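Side-chain contacts in homoaconitase small subunit (Methanocaldococcus jannaschii, PDB 2PKP), which forms the small subunit of a hydro-lyase that interconverts homocitrate and homoisocitrate through cis-homoaconitate: residues V14-I19 against E68-A73; E43-K48 against D53-G58; I101-N106 against V116-D121; D108-G113 against I125-K130; K140-E145 against V153-K158. One frame throughout, in Å; residues are numbered along the deposited sequence.

Contact 1 (V14-I19 against E68-A73)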
# COMPACT_ATOMS: atom_id res chain seq x y z
N VAL A 14 7.13 -22.86 -6.68
CA VAL A 14 6.60 -21.93 -7.68
C VAL A 14 7.79 -21.10 -8.15
O VAL A 14 8.22 -20.17 -7.46
CB VAL A 14 5.56 -21.00 -7.07
CG1 VAL A 14 5.09 -20.02 -8.11
CG2 VAL A 14 4.39 -21.82 -6.52
N ASP A 15 8.33 -21.44 -9.32
CA ASP A 15 9.51 -20.74 -9.84
C ASP A 15 9.23 -19.44 -10.58
O ASP A 15 8.09 -19.12 -10.89
CB ASP A 15 10.34 -21.67 -10.74
CG ASP A 15 9.60 -22.08 -12.00
OD1 ASP A 15 9.21 -21.19 -12.79
OD2 ASP A 15 9.42 -23.30 -12.20
N THR A 16 10.30 -18.71 -10.87
CA THR A 16 10.21 -17.43 -11.57
C THR A 16 9.46 -17.49 -12.90
O THR A 16 8.78 -16.54 -13.26
CB THR A 16 11.61 -16.82 -11.81
OG1 THR A 16 12.45 -17.79 -12.45
CG2 THR A 16 12.24 -16.39 -10.49
N ASP A 17 9.58 -18.61 -13.62
CA ASP A 17 8.88 -18.74 -14.90
C ASP A 17 7.38 -18.86 -14.71
O ASP A 17 6.60 -18.43 -15.56
CB ASP A 17 9.41 -19.94 -15.68
CG ASP A 17 10.76 -19.67 -16.31
OD1 ASP A 17 10.86 -18.70 -17.09
OD2 ASP A 17 11.71 -20.42 -16.01
N ALA A 18 6.98 -19.46 -13.59
CA ALA A 18 5.57 -19.61 -13.28
C ALA A 18 5.06 -18.23 -12.87
O ALA A 18 3.95 -17.83 -13.22
CB ALA A 18 5.38 -20.59 -12.14
N ILE A 19 5.90 -17.49 -12.15
CA ILE A 19 5.56 -16.16 -11.68
C ILE A 19 5.45 -15.16 -12.83
O ILE A 19 4.52 -14.35 -12.88
CB ILE A 19 6.61 -15.67 -10.64
CG1 ILE A 19 6.55 -16.55 -9.40
CG2 ILE A 19 6.35 -14.21 -10.28
CD1 ILE A 19 7.66 -16.28 -8.40
N GLU A 68 14.57 -9.94 -11.53
CA GLU A 68 14.00 -8.83 -10.78
C GLU A 68 12.56 -8.62 -11.25
O GLU A 68 11.74 -8.05 -10.53
CB GLU A 68 14.81 -7.56 -11.03
CG GLU A 68 16.19 -7.56 -10.39
CD GLU A 68 17.26 -7.06 -11.33
OE1 GLU A 68 17.06 -6.00 -11.97
OE2 GLU A 68 18.32 -7.71 -11.44
N GLN A 69 12.26 -9.10 -12.45
CA GLN A 69 10.92 -8.96 -13.01
C GLN A 69 9.87 -9.74 -12.25
O GLN A 69 8.71 -9.35 -12.20
CB GLN A 69 10.90 -9.39 -14.48
CG GLN A 69 11.65 -8.44 -15.41
CD GLN A 69 13.06 -8.90 -15.69
OE1 GLN A 69 13.79 -9.31 -14.79
NE2 GLN A 69 13.47 -8.82 -16.96
N ALA A 70 10.26 -10.86 -11.65
CA ALA A 70 9.33 -11.68 -10.90
C ALA A 70 8.77 -10.91 -9.70
O ALA A 70 7.55 -10.91 -9.47
CB ALA A 70 10.01 -12.95 -10.42
N VAL A 71 9.64 -10.24 -8.95
CA VAL A 71 9.20 -9.49 -7.79
C VAL A 71 8.48 -8.22 -8.21
O VAL A 71 7.60 -7.74 -7.50
CB VAL A 71 10.38 -9.12 -6.84
CG1 VAL A 71 11.07 -10.39 -6.37
CG2 VAL A 71 11.36 -8.20 -7.54
N ILE A 72 8.86 -7.68 -9.36
CA ILE A 72 8.22 -6.47 -9.87
C ILE A 72 6.81 -6.80 -10.36
O ILE A 72 5.90 -5.99 -10.24
CB ILE A 72 9.05 -5.85 -11.02
CG1 ILE A 72 10.35 -5.26 -10.45
CG2 ILE A 72 8.25 -4.76 -11.74
CD1 ILE A 72 11.26 -4.63 -11.50
N ALA A 73 6.63 -8.01 -10.89
CA ALA A 73 5.34 -8.46 -11.39
C ALA A 73 4.37 -8.58 -10.22
O ALA A 73 3.20 -8.22 -10.33
CB ALA A 73 5.48 -9.81 -12.08

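Contact 2 (E43-K48 against D53-G58)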
# COMPACT_ATOMS: atom_id res chain seq x y z
N GLU A 43 -3.54 -18.77 -15.21
CA GLU A 43 -3.86 -17.74 -16.18
C GLU A 43 -4.97 -16.80 -15.73
O GLU A 43 -5.21 -15.77 -16.34
CB GLU A 43 -4.25 -18.37 -17.52
CG GLU A 43 -5.50 -19.25 -17.45
CD GLU A 43 -5.25 -20.59 -16.78
OE1 GLU A 43 -6.22 -21.36 -16.61
OE2 GLU A 43 -4.08 -20.87 -16.42
N ASN A 44 -5.66 -17.17 -14.65
CA ASN A 44 -6.75 -16.35 -14.14
C ASN A 44 -6.32 -15.38 -13.03
O ASN A 44 -7.07 -14.48 -12.67
CB ASN A 44 -7.87 -17.25 -13.64
CG ASN A 44 -8.45 -18.14 -14.74
OD1 ASN A 44 -9.09 -19.15 -14.45
ND2 ASN A 44 -8.24 -17.76 -15.99
N PHE A 45 -5.11 -15.56 -12.50
CA PHE A 45 -4.61 -14.71 -11.41
C PHE A 45 -4.68 -13.20 -11.69
O PHE A 45 -5.25 -12.45 -10.91
CB PHE A 45 -3.17 -15.07 -11.05
CG PHE A 45 -2.64 -14.30 -9.86
CD1 PHE A 45 -3.00 -14.66 -8.57
CD2 PHE A 45 -1.82 -13.19 -10.04
CE1 PHE A 45 -2.56 -13.91 -7.47
CE2 PHE A 45 -1.38 -12.44 -8.95
CZ PHE A 45 -1.75 -12.81 -7.67
N PRO A 46 -4.10 -12.75 -12.81
CA PRO A 46 -4.13 -11.32 -13.14
C PRO A 46 -5.53 -10.70 -13.10
O PRO A 46 -5.68 -9.52 -12.79
CB PRO A 46 -3.51 -11.27 -14.54
CG PRO A 46 -2.60 -12.44 -14.54
CD PRO A 46 -3.45 -13.51 -13.89
N LYS A 47 -6.54 -11.50 -13.42
CA LYS A 47 -7.92 -11.02 -13.44
C LYS A 47 -8.65 -11.16 -12.10
O LYS A 47 -9.71 -10.57 -11.90
CB LYS A 47 -8.71 -11.77 -14.52
CG LYS A 47 -8.08 -11.71 -15.91
CD LYS A 47 -8.02 -10.29 -16.46
CE LYS A 47 -7.37 -10.26 -17.83
NZ LYS A 47 -7.46 -8.91 -18.46
N LYS A 48 -8.08 -11.95 -11.19
CA LYS A 48 -8.69 -12.17 -9.87
C LYS A 48 -8.07 -11.31 -8.77
O LYS A 48 -8.76 -10.86 -7.86
CB LYS A 48 -8.55 -13.63 -9.44
CG LYS A 48 -9.18 -14.67 -10.34
CD LYS A 48 -8.79 -16.07 -9.86
CE LYS A 48 -9.43 -17.16 -10.71
NZ LYS A 48 -8.93 -18.52 -10.33
N ASP A 53 -4.13 -7.63 -1.88
CA ASP A 53 -4.17 -9.08 -1.71
C ASP A 53 -2.80 -9.64 -1.36
O ASP A 53 -1.79 -8.93 -1.39
CB ASP A 53 -4.71 -9.76 -2.96
CG ASP A 53 -6.22 -9.65 -3.08
OD1 ASP A 53 -6.86 -9.18 -2.11
OD2 ASP A 53 -6.76 -10.05 -4.12
N VAL A 54 -2.77 -10.93 -1.05
CA VAL A 54 -1.54 -11.59 -0.65
C VAL A 54 -1.37 -12.94 -1.35
O VAL A 54 -2.33 -13.71 -1.47
CB VAL A 54 -1.53 -11.82 0.89
CG1 VAL A 54 -0.27 -12.53 1.33
CG2 VAL A 54 -1.67 -10.47 1.60
N ILE A 55 -0.16 -13.22 -1.80
CA ILE A 55 0.13 -14.50 -2.44
C ILE A 55 0.61 -15.40 -1.32
O ILE A 55 1.43 -15.00 -0.50
CB ILE A 55 1.25 -14.39 -3.49
CG1 ILE A 55 0.74 -13.64 -4.73
CG2 ILE A 55 1.73 -15.79 -3.87
CD1 ILE A 55 1.81 -13.38 -5.76
N VAL A 56 0.08 -16.61 -1.28
CA VAL A 56 0.45 -17.58 -0.26
C VAL A 56 0.96 -18.83 -0.98
O VAL A 56 0.30 -19.33 -1.90
CB VAL A 56 -0.77 -17.90 0.63
CG1 VAL A 56 -0.41 -18.96 1.67
CG2 VAL A 56 -1.25 -16.62 1.31
N ALA A 57 2.14 -19.32 -0.60
CA ALA A 57 2.69 -20.49 -1.27
C ALA A 57 3.38 -21.48 -0.35
O ALA A 57 3.52 -21.24 0.86
CB ALA A 57 3.66 -20.05 -2.36
N GLY A 58 3.81 -22.59 -0.94
CA GLY A 58 4.48 -23.63 -0.18
C GLY A 58 5.97 -23.41 -0.06
O GLY A 58 6.43 -22.29 0.18
O HOH W 1 -9.11 -10.86 -4.92

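Contact 3 (I101-N106 against V116-D121)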
# COMPACT_ATOMS: atom_id res chain seq x y z
N ILE A 101 7.45 -7.63 0.77
CA ILE A 101 7.71 -8.35 2.02
C ILE A 101 7.55 -9.86 2.00
O ILE A 101 6.46 -10.40 1.81
CB ILE A 101 6.82 -7.80 3.15
CG1 ILE A 101 7.01 -6.28 3.28
CG2 ILE A 101 7.18 -8.47 4.48
CD1 ILE A 101 5.95 -5.60 4.13
N PRO A 102 8.66 -10.59 2.21
CA PRO A 102 8.61 -12.05 2.22
C PRO A 102 8.36 -12.47 3.67
O PRO A 102 9.13 -12.14 4.57
CB PRO A 102 10.01 -12.46 1.75
CG PRO A 102 10.72 -11.14 1.41
CD PRO A 102 10.05 -10.12 2.28
N ILE A 103 7.27 -13.20 3.88
CA ILE A 103 6.91 -13.67 5.21
C ILE A 103 6.95 -15.20 5.26
O ILE A 103 6.40 -15.86 4.38
CB ILE A 103 5.51 -13.15 5.58
CG1 ILE A 103 5.57 -11.63 5.72
CG2 ILE A 103 5.02 -13.81 6.87
CD1 ILE A 103 4.23 -10.98 5.77
N ILE A 104 7.60 -15.75 6.28
CA ILE A 104 7.70 -17.20 6.44
C ILE A 104 6.66 -17.70 7.45
O ILE A 104 6.53 -17.14 8.53
CB ILE A 104 9.11 -17.62 6.92
CG1 ILE A 104 10.13 -17.29 5.83
CG2 ILE A 104 9.15 -19.12 7.26
CD1 ILE A 104 11.57 -17.60 6.22
N ALA A 105 5.93 -18.75 7.09
CA ALA A 105 4.91 -19.33 7.96
C ALA A 105 4.48 -20.70 7.45
O ALA A 105 4.79 -21.07 6.31
CB ALA A 105 3.69 -18.41 8.04
N ASN A 106 3.77 -21.45 8.28
CA ASN A 106 3.28 -22.76 7.85
C ASN A 106 2.02 -22.49 7.03
O ASN A 106 0.91 -22.42 7.58
CB ASN A 106 2.95 -23.66 9.04
CG ASN A 106 2.42 -25.02 8.59
OD1 ASN A 106 2.40 -25.33 7.40
ND2 ASN A 106 1.99 -25.83 9.55
N VAL A 116 -6.65 -12.94 5.11
CA VAL A 116 -5.55 -12.97 6.07
C VAL A 116 -5.15 -11.57 6.51
O VAL A 116 -5.19 -10.62 5.73
CB VAL A 116 -4.31 -13.70 5.50
CG1 VAL A 116 -4.65 -15.15 5.19
CG2 VAL A 116 -3.79 -12.98 4.25
N GLU A 117 -4.76 -11.46 7.77
CA GLU A 117 -4.34 -10.19 8.34
C GLU A 117 -2.95 -10.41 8.91
O GLU A 117 -2.78 -11.08 9.93
CB GLU A 117 -5.32 -9.78 9.46
CG GLU A 117 -5.23 -8.34 9.88
CD GLU A 117 -6.24 -7.98 10.94
OE1 GLU A 117 -7.45 -8.27 10.76
OE2 GLU A 117 -5.84 -7.39 11.96
N ILE A 118 -1.95 -9.85 8.23
CA ILE A 118 -0.57 -9.98 8.65
C ILE A 118 -0.17 -8.80 9.53
O ILE A 118 -0.16 -7.65 9.07
CB ILE A 118 0.38 -10.00 7.44
CG1 ILE A 118 -0.03 -11.12 6.47
CG2 ILE A 118 1.82 -10.19 7.90
CD1 ILE A 118 0.68 -11.04 5.13
N ASP A 119 0.14 -9.07 10.79
CA ASP A 119 0.55 -8.02 11.71
C ASP A 119 2.07 -8.13 11.82
O ASP A 119 2.59 -9.02 12.49
CB ASP A 119 -0.08 -8.22 13.09
CG ASP A 119 0.17 -7.04 14.02
OD1 ASP A 119 1.30 -6.53 14.08
OD2 ASP A 119 -0.78 -6.62 14.71
N LEU A 120 2.77 -7.23 11.14
CA LEU A 120 4.23 -7.25 11.12
C LEU A 120 4.88 -6.97 12.47
O LEU A 120 5.99 -7.42 12.74
CB LEU A 120 4.76 -6.26 10.07
CG LEU A 120 4.23 -6.51 8.65
CD1 LEU A 120 4.78 -5.45 7.70
CD2 LEU A 120 4.65 -7.89 8.19
N ASP A 121 4.19 -6.24 13.34
CA ASP A 121 4.75 -5.94 14.65
C ASP A 121 4.62 -7.12 15.60
O ASP A 121 5.52 -7.39 16.39
CB ASP A 121 4.09 -4.70 15.26
CG ASP A 121 4.51 -3.42 14.55
OD1 ASP A 121 5.69 -3.31 14.18
OD2 ASP A 121 3.66 -2.52 14.37

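Contact 4 (D108-G113 against I125-K130)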
# COMPACT_ATOMS: atom_id res chain seq x y z
N ASP A 108 0.27 -24.32 5.29
CA ASP A 108 -0.72 -25.39 5.19
C ASP A 108 -1.95 -24.90 5.98
O ASP A 108 -3.06 -25.39 5.79
CB ASP A 108 -0.21 -26.70 5.81
CG ASP A 108 0.91 -27.35 5.01
OD1 ASP A 108 1.05 -27.05 3.80
OD2 ASP A 108 1.65 -28.17 5.59
N GLU A 109 -1.73 -23.93 6.87
CA GLU A 109 -2.80 -23.38 7.70
C GLU A 109 -3.68 -22.40 6.93
O GLU A 109 -4.71 -21.97 7.44
CB GLU A 109 -2.21 -22.66 8.92
CG GLU A 109 -1.39 -23.53 9.86
CD GLU A 109 -2.23 -24.55 10.64
OE1 GLU A 109 -3.47 -24.48 10.58
OE2 GLU A 109 -1.63 -25.41 11.32
N ILE A 110 -3.26 -22.04 5.73
CA ILE A 110 -4.00 -21.09 4.91
C ILE A 110 -4.57 -21.71 3.64
O ILE A 110 -3.87 -22.44 2.93
CB ILE A 110 -3.10 -19.89 4.53
CG1 ILE A 110 -2.49 -19.27 5.79
CG2 ILE A 110 -3.91 -18.86 3.76
CD1 ILE A 110 -1.41 -18.23 5.51
N LYS A 111 -5.83 -21.41 3.36
CA LYS A 111 -6.50 -21.94 2.18
C LYS A 111 -6.75 -20.82 1.19
O LYS A 111 -6.83 -19.65 1.57
CB LYS A 111 -7.84 -22.58 2.57
CG LYS A 111 -7.71 -23.78 3.48
CD LYS A 111 -6.97 -24.91 2.79
CE LYS A 111 -6.93 -26.17 3.65
NZ LYS A 111 -6.32 -27.33 2.93
N ASP A 112 -6.88 -21.18 -0.08
CA ASP A 112 -7.13 -20.20 -1.12
C ASP A 112 -8.42 -19.47 -0.79
O ASP A 112 -9.39 -20.09 -0.36
CB ASP A 112 -7.25 -20.88 -2.49
CG ASP A 112 -7.33 -19.88 -3.62
OD1 ASP A 112 -6.38 -19.10 -3.79
OD2 ASP A 112 -8.36 -19.88 -4.34
N GLY A 113 -8.42 -18.15 -0.97
CA GLY A 113 -9.61 -17.38 -0.68
C GLY A 113 -9.77 -16.94 0.77
O GLY A 113 -10.69 -16.18 1.09
N ILE A 125 -0.26 -13.97 11.80
CA ILE A 125 -1.14 -13.86 10.65
C ILE A 125 -2.48 -14.33 11.15
O ILE A 125 -2.62 -15.47 11.56
CB ILE A 125 -0.71 -14.78 9.51
CG1 ILE A 125 0.66 -14.35 8.97
CG2 ILE A 125 -1.77 -14.76 8.41
CD1 ILE A 125 1.29 -15.35 8.02
N VAL A 126 -3.46 -13.43 11.16
CA VAL A 126 -4.80 -13.80 11.58
C VAL A 126 -5.57 -14.23 10.34
O VAL A 126 -5.65 -13.48 9.36
CB VAL A 126 -5.54 -12.61 12.25
CG1 VAL A 126 -6.90 -13.05 12.75
CG2 VAL A 126 -4.71 -12.04 13.38
N ILE A 127 -6.11 -15.44 10.37
CA ILE A 127 -6.91 -15.96 9.27
C ILE A 127 -8.33 -15.73 9.79
O ILE A 127 -8.95 -16.61 10.38
CB ILE A 127 -6.64 -17.47 9.07
CG1 ILE A 127 -5.13 -17.70 9.00
CG2 ILE A 127 -7.31 -17.95 7.78
CD1 ILE A 127 -4.72 -19.15 8.88
N THR A 128 -8.80 -14.50 9.57
CA THR A 128 -10.09 -14.04 10.05
C THR A 128 -11.30 -14.93 9.81
O THR A 128 -12.09 -15.13 10.72
CB THR A 128 -10.40 -12.63 9.50
OG1 THR A 128 -10.58 -12.68 8.08
CG2 THR A 128 -9.24 -11.68 9.82
N ASN A 129 -11.45 -15.48 8.61
CA ASN A 129 -12.60 -16.33 8.32
C ASN A 129 -12.48 -17.75 8.90
O ASN A 129 -13.41 -18.55 8.79
CB ASN A 129 -12.83 -16.40 6.81
CG ASN A 129 -11.62 -16.93 6.05
OD1 ASN A 129 -10.53 -16.35 6.13
ND2 ASN A 129 -11.81 -18.02 5.31
N LYS A 130 -11.34 -18.06 9.53
CA LYS A 130 -11.16 -19.40 10.10
C LYS A 130 -10.96 -19.37 11.62
O LYS A 130 -10.65 -20.40 12.23
CB LYS A 130 -9.96 -20.09 9.44
CG LYS A 130 -10.15 -20.43 7.96
CD LYS A 130 -11.27 -21.45 7.76
CE LYS A 130 -11.06 -22.30 6.50
NZ LYS A 130 -11.05 -21.52 5.24

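Contact 5 (K140-E145 against V153-K158)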
# COMPACT_ATOMS: atom_id res chain seq x y z
N LYS A 140 14.36 -9.22 9.36
CA LYS A 140 15.00 -8.50 10.45
C LYS A 140 16.22 -7.75 9.93
O LYS A 140 16.50 -7.75 8.73
CB LYS A 140 15.46 -9.47 11.54
CG LYS A 140 14.37 -10.32 12.16
CD LYS A 140 13.44 -9.49 13.01
CE LYS A 140 12.47 -10.38 13.76
NZ LYS A 140 11.74 -11.27 12.82
N GLY A 141 16.95 -7.12 10.85
CA GLY A 141 18.16 -6.40 10.50
C GLY A 141 18.13 -5.48 9.29
O GLY A 141 17.17 -4.74 9.08
N LEU A 142 19.19 -5.53 8.50
CA LEU A 142 19.30 -4.69 7.31
C LEU A 142 18.10 -4.84 6.37
O LEU A 142 17.55 -3.85 5.89
CB LEU A 142 20.60 -5.02 6.56
CG LEU A 142 20.87 -4.18 5.31
CD1 LEU A 142 20.88 -2.70 5.67
CD2 LEU A 142 22.19 -4.61 4.69
N GLU A 143 17.70 -6.08 6.13
CA GLU A 143 16.57 -6.35 5.25
C GLU A 143 15.31 -5.64 5.73
O GLU A 143 14.55 -5.11 4.92
CB GLU A 143 16.34 -7.85 5.15
CG GLU A 143 17.33 -8.53 4.24
CD GLU A 143 17.67 -9.94 4.67
OE1 GLU A 143 16.75 -10.70 5.03
OE2 GLU A 143 18.86 -10.29 4.63
N ARG A 144 15.10 -5.63 7.04
CA ARG A 144 13.94 -4.97 7.60
C ARG A 144 14.02 -3.46 7.33
O ARG A 144 13.02 -2.83 7.00
CB ARG A 144 13.83 -5.25 9.10
CG ARG A 144 12.67 -4.53 9.80
CD ARG A 144 12.43 -5.10 11.20
NE ARG A 144 13.66 -5.21 11.97
CZ ARG A 144 13.75 -5.75 13.18
NH1 ARG A 144 12.67 -6.23 13.79
NH2 ARG A 144 14.93 -5.82 13.79
N GLU A 145 15.22 -2.89 7.47
CA GLU A 145 15.41 -1.46 7.23
C GLU A 145 15.15 -1.11 5.77
O GLU A 145 14.45 -0.14 5.47
CB GLU A 145 16.84 -1.04 7.61
CG GLU A 145 17.19 -1.26 9.08
CD GLU A 145 18.57 -0.74 9.44
OE1 GLU A 145 19.56 -1.15 8.79
OE2 GLU A 145 18.66 0.08 10.38
N VAL A 153 16.64 1.38 -3.34
CA VAL A 153 16.80 2.74 -3.83
C VAL A 153 16.48 3.76 -2.74
O VAL A 153 17.32 4.60 -2.40
CB VAL A 153 15.89 3.00 -5.05
CG1 VAL A 153 16.00 4.46 -5.48
CG2 VAL A 153 16.31 2.09 -6.20
N ASN A 154 15.27 3.69 -2.18
CA ASN A 154 14.88 4.63 -1.13
C ASN A 154 15.85 4.57 0.05
O ASN A 154 16.25 5.61 0.58
CB ASN A 154 13.47 4.33 -0.63
CG ASN A 154 12.42 4.65 -1.67
OD1 ASN A 154 12.66 5.44 -2.57
ND2 ASN A 154 11.25 4.04 -1.53
N TYR A 155 16.20 3.36 0.46
CA TYR A 155 17.12 3.19 1.57
C TYR A 155 18.39 4.00 1.32
O TYR A 155 18.85 4.73 2.20
CB TYR A 155 17.49 1.71 1.73
CG TYR A 155 18.57 1.45 2.75
CD1 TYR A 155 18.27 1.41 4.12
CD2 TYR A 155 19.89 1.27 2.36
CE1 TYR A 155 19.27 1.19 5.07
CE2 TYR A 155 20.90 1.05 3.30
CZ TYR A 155 20.58 1.02 4.65
OH TYR A 155 21.59 0.80 5.57
N LEU A 156 18.93 3.89 0.11
CA LEU A 156 20.15 4.60 -0.25
C LEU A 156 20.01 6.12 -0.31
O LEU A 156 20.93 6.84 0.07
CB LEU A 156 20.69 4.08 -1.58
CG LEU A 156 21.19 2.64 -1.55
CD1 LEU A 156 21.68 2.24 -2.92
CD2 LEU A 156 22.31 2.51 -0.53
N LYS A 157 18.88 6.62 -0.79
CA LYS A 157 18.73 8.06 -0.86
C LYS A 157 18.46 8.65 0.52
O LYS A 157 18.70 9.83 0.76
CB LYS A 157 17.64 8.47 -1.86
CG LYS A 157 16.22 8.09 -1.51
CD LYS A 157 15.30 8.63 -2.60
CE LYS A 157 13.84 8.30 -2.34
NZ LYS A 157 12.97 8.82 -3.43
N LYS A 158 17.98 7.81 1.44
CA LYS A 158 17.74 8.27 2.80
C LYS A 158 19.09 8.32 3.49
O LYS A 158 19.31 9.12 4.40
CB LYS A 158 16.78 7.33 3.53
CG LYS A 158 15.31 7.55 3.20
CD LYS A 158 14.39 6.62 3.99
CE LYS A 158 12.92 6.98 3.80
NZ LYS A 158 12.51 6.97 2.36
O HOH W 2 21.24 0.99 8.11

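Contact 1 (V14-I19 against E68-A73)
The flat group that meets the other side here is the peptide carbonyl of Ala70: CG2 of Ile19 lies 3.6 Å from Ala70 O and also rests on the methyl, with Ala70 CB 3.9 Å from Ile19 CG2. The second flat group, the carboxylate of Asp15, faces its own helix. Its OD1 receives Ala18 N on the syn side, 34° out of the carboxylate plane, and takes a weak bond from Asp17 N, so Asp15 serves as N-cap of helix 16-19; a negative charge suits that end of the helix. Ile19 has CG2 anti to its backbone N (chi1 of CG1 -65°), which turns this branch to the helix 68-75. Thr16 adds CG2, 4.1 Å from Ala70 CB. Alanine suits position 70 because its single methyl can be touched by two branched side chains while the helices stay close, Thr16 and Ala70 having CA atoms 5.9 Å apart. Phe61 also lies on Ile19. Thr16 pairs through its backbone with Cys63, which binds zinc together with Asp13. The contact thus joins two short helices near the zinc site of a LeuD-type swivel domain, related to the aconitase C-terminal domain.

Contact 2 (E43-K48 against D53-G58)
Phe45 opens the contact, its ring reaching from the helix 45-48 to the strand 54-57. CG stands anti to the backbone N (chi1 -175°), and this sends the far end of the ring to Ile55: CZ lies 3.9 Å from Ile55 CG1 and 4.1 Å from Ile55 CD1. The two side chains cross at about a right angle, the ring meeting the isoleucine obliquely. A long, flat side chain suits the place, since the backbones are far apart, with the CA atoms of Phe45 and Ile55 separated by 10.1 Å. His8 packs edge-to-face with the same ring, while Met38 and Ile79 touch it as well, so the phenylalanine is enclosed by apolar and aromatic neighbours. Strand 54-57 runs parallel to strands 2-9 and 81-84, between which it lies in the mixed sheet of the swivel domain; the helix meets one side of this strand through Phe45 and Ile55, while the CB of Val54 points away from it.

Further along, Lys48 takes part through its backbone. Its N-H donates to Phe45 O, and its carbonyl O accepts from a water 3.0 Å away that also donates to Asp53 OD2 at 2.6 Å. Lys48 O and Asp53 OD2, 4.3 Å apart, are both acceptors, and the water supplies a proton to each. Asp53 is suited to this spot because each oxygen has a backbone partner too: OD2 accepts from Lys50 N and OD1 from Arg6 N, which together fix the rotation of the buried carboxylate.

Contact 3 (I101-N106 against V116-D121)
Ile103 and Ile118 meet tip to tip: CD1 of Ile103 lies 3.3 Å from Ile118 CG2, closer than usual van der Waals contact, and 3.6 Å from Ile118 CD1. The same Ile103 CD1 is 3.9 Å from Leu120 CD2, so one methyl is held among three others. Beside it Ile101 and Leu120 also reach end to end, with their CD1 atoms 3.8 Å apart. Ile103 presents this methyl because its CG1 is anti to the carbonyl carbon (chi1 -66°) and CD1 continues the chain outward (chi2 167°).

Three strands lie between 101-104 and 115-119 in the order of the sheet, yet their side chains touch across 9.0 Å of CA separation at Ile103 and Ile118. The sheet must therefore curl round on itself, in keeping with a barrel-like fold, and branched aliphatic residues suit its interior.

In the next shell, Ile3 and Ala81 pack on Ile101, Ile83 and Ile125 on Ile118, and Met1 on Leu120. Backbone bonds from Ile101 to Lys80 and Val82, and from Ile103 to Val82 and Ala84, set Ile101 and Ile103 side by side along strand 101-104. On the other side of strand 115-119, Glu117 pairs with Lys4 of its own chain and with Lys4 of the second subunit.

Contact 4 (D108-G113 against I125-K130)
In both Ile110 and Ile127 CG1 is placed opposite the carbonyl carbon (chi1 -54° and -50°), and the extended second torsion of Ile127 (chi2 177°) carries its CD1 across to the other segment. The methyl comes within 3.8 Å of Ile110 CG1 and 3.2 Å of Glu109 O, the latter a close approach of a methyl to a carbonyl. The two side chains cross obliquely. This is the loop between strands 101-104 and 115-119 packing on the antiparallel meander 115-135: Ile127 ends strand 124-127, and residues 128-130 turn the chain toward strand 132-135. Isoleucine suits position 110 because it also lies on the apolar Val116 and Ala7. At position 127 it suits a buried site from which CD1 is long enough to reach Ile110; Lys132 and Asp114 are further neighbours of Ile127.

Charged side chains surround this apolar centre. Glu109 brings CB to 4.3 Å from Ile127 CD1 and gives its OE1 to Lys132 in a salt bridge. In the turn Lys130 N bonds to Ile127 O at 2.9 Å, and Asn129 spans the gap to the loop with its amide, ND2 to Asp114 OD1 and OD1 to Ile115 N. The kinked side chain of Lys130 bends across to the loop, to a salt bridge with Asp114 OD1, and its NZ lies 4.3 Å from Lys111 CB.

Contact 5 (K140-E145 against V153-K158)
Leu142 and Tyr155 meet with their side chains crossing at about a right angle: CD1 of Leu142 is 3.6 Å from Tyr155 OH and 3.9 Å from Tyr155 CZ. Both first torsions are extended, CG anti to the backbone N in Leu142 (chi1 -178°) and in Tyr155 (chi1 173°). For the tyrosine this projects the whole ring from the helix 152-164 toward the other helix, so that its far end does the touching; for the leucine it brings CD1 obliquely to the hydroxyl end of the ring.

Glu145 is arranged otherwise. Its CG lies beside the backbone N (chi1 -61°), and the chain runs on extended beyond it. CB passes Tyr155 CE1 at 4.2 Å, leading the carboxylate past the ring toward the phenol oxygen. A water then joins the two polar ends: it donates to Glu145 OE1 at 2.8 Å and is hydrogen-bonded to Tyr155 OH at 2.6 Å, sitting in the ring plane at its edge. Tyrosine suits this surface position, since its carbon ring makes apolar contact with Leu142 and Glu145 CB while the hydroxyl serves the water.

Helices 141-148 and 152-164 are consecutive and joined by a short link, and Asn154 ND2 bonds to Ala149 O in that link. Before the first helix, Lys140 is tied by NZ to Glu123, next to strand 124-127, and on the second helix Lys158 makes a cation-pi contact with Tyr31 of the second subunit.

Overall arrangement
Contacts 2, 3 and 4 share the curled mixed sheet. Contacts 3 and 4 have centres about 12 Å apart and meet along strands 115-119 and 124-127, where Glu117 N lies 2.7 Å from Val126 O. Contact 2 touches contact 3 through Val54 and contact 4 through Val56, whose CG1 lies 4.0 Å from Ile110 CB. Contact 1 lies nearest contact 2, centres about 12 Å apart, and encloses it along the chain, together with the specificity motif Tyr24-Thr27. The zinc is about 8 Å from the side chain of Thr16. Contact 5 touches none of the others; its centre lies about 30 Å from that of contact 4, its nearest atoms about 7 Å from contact 3.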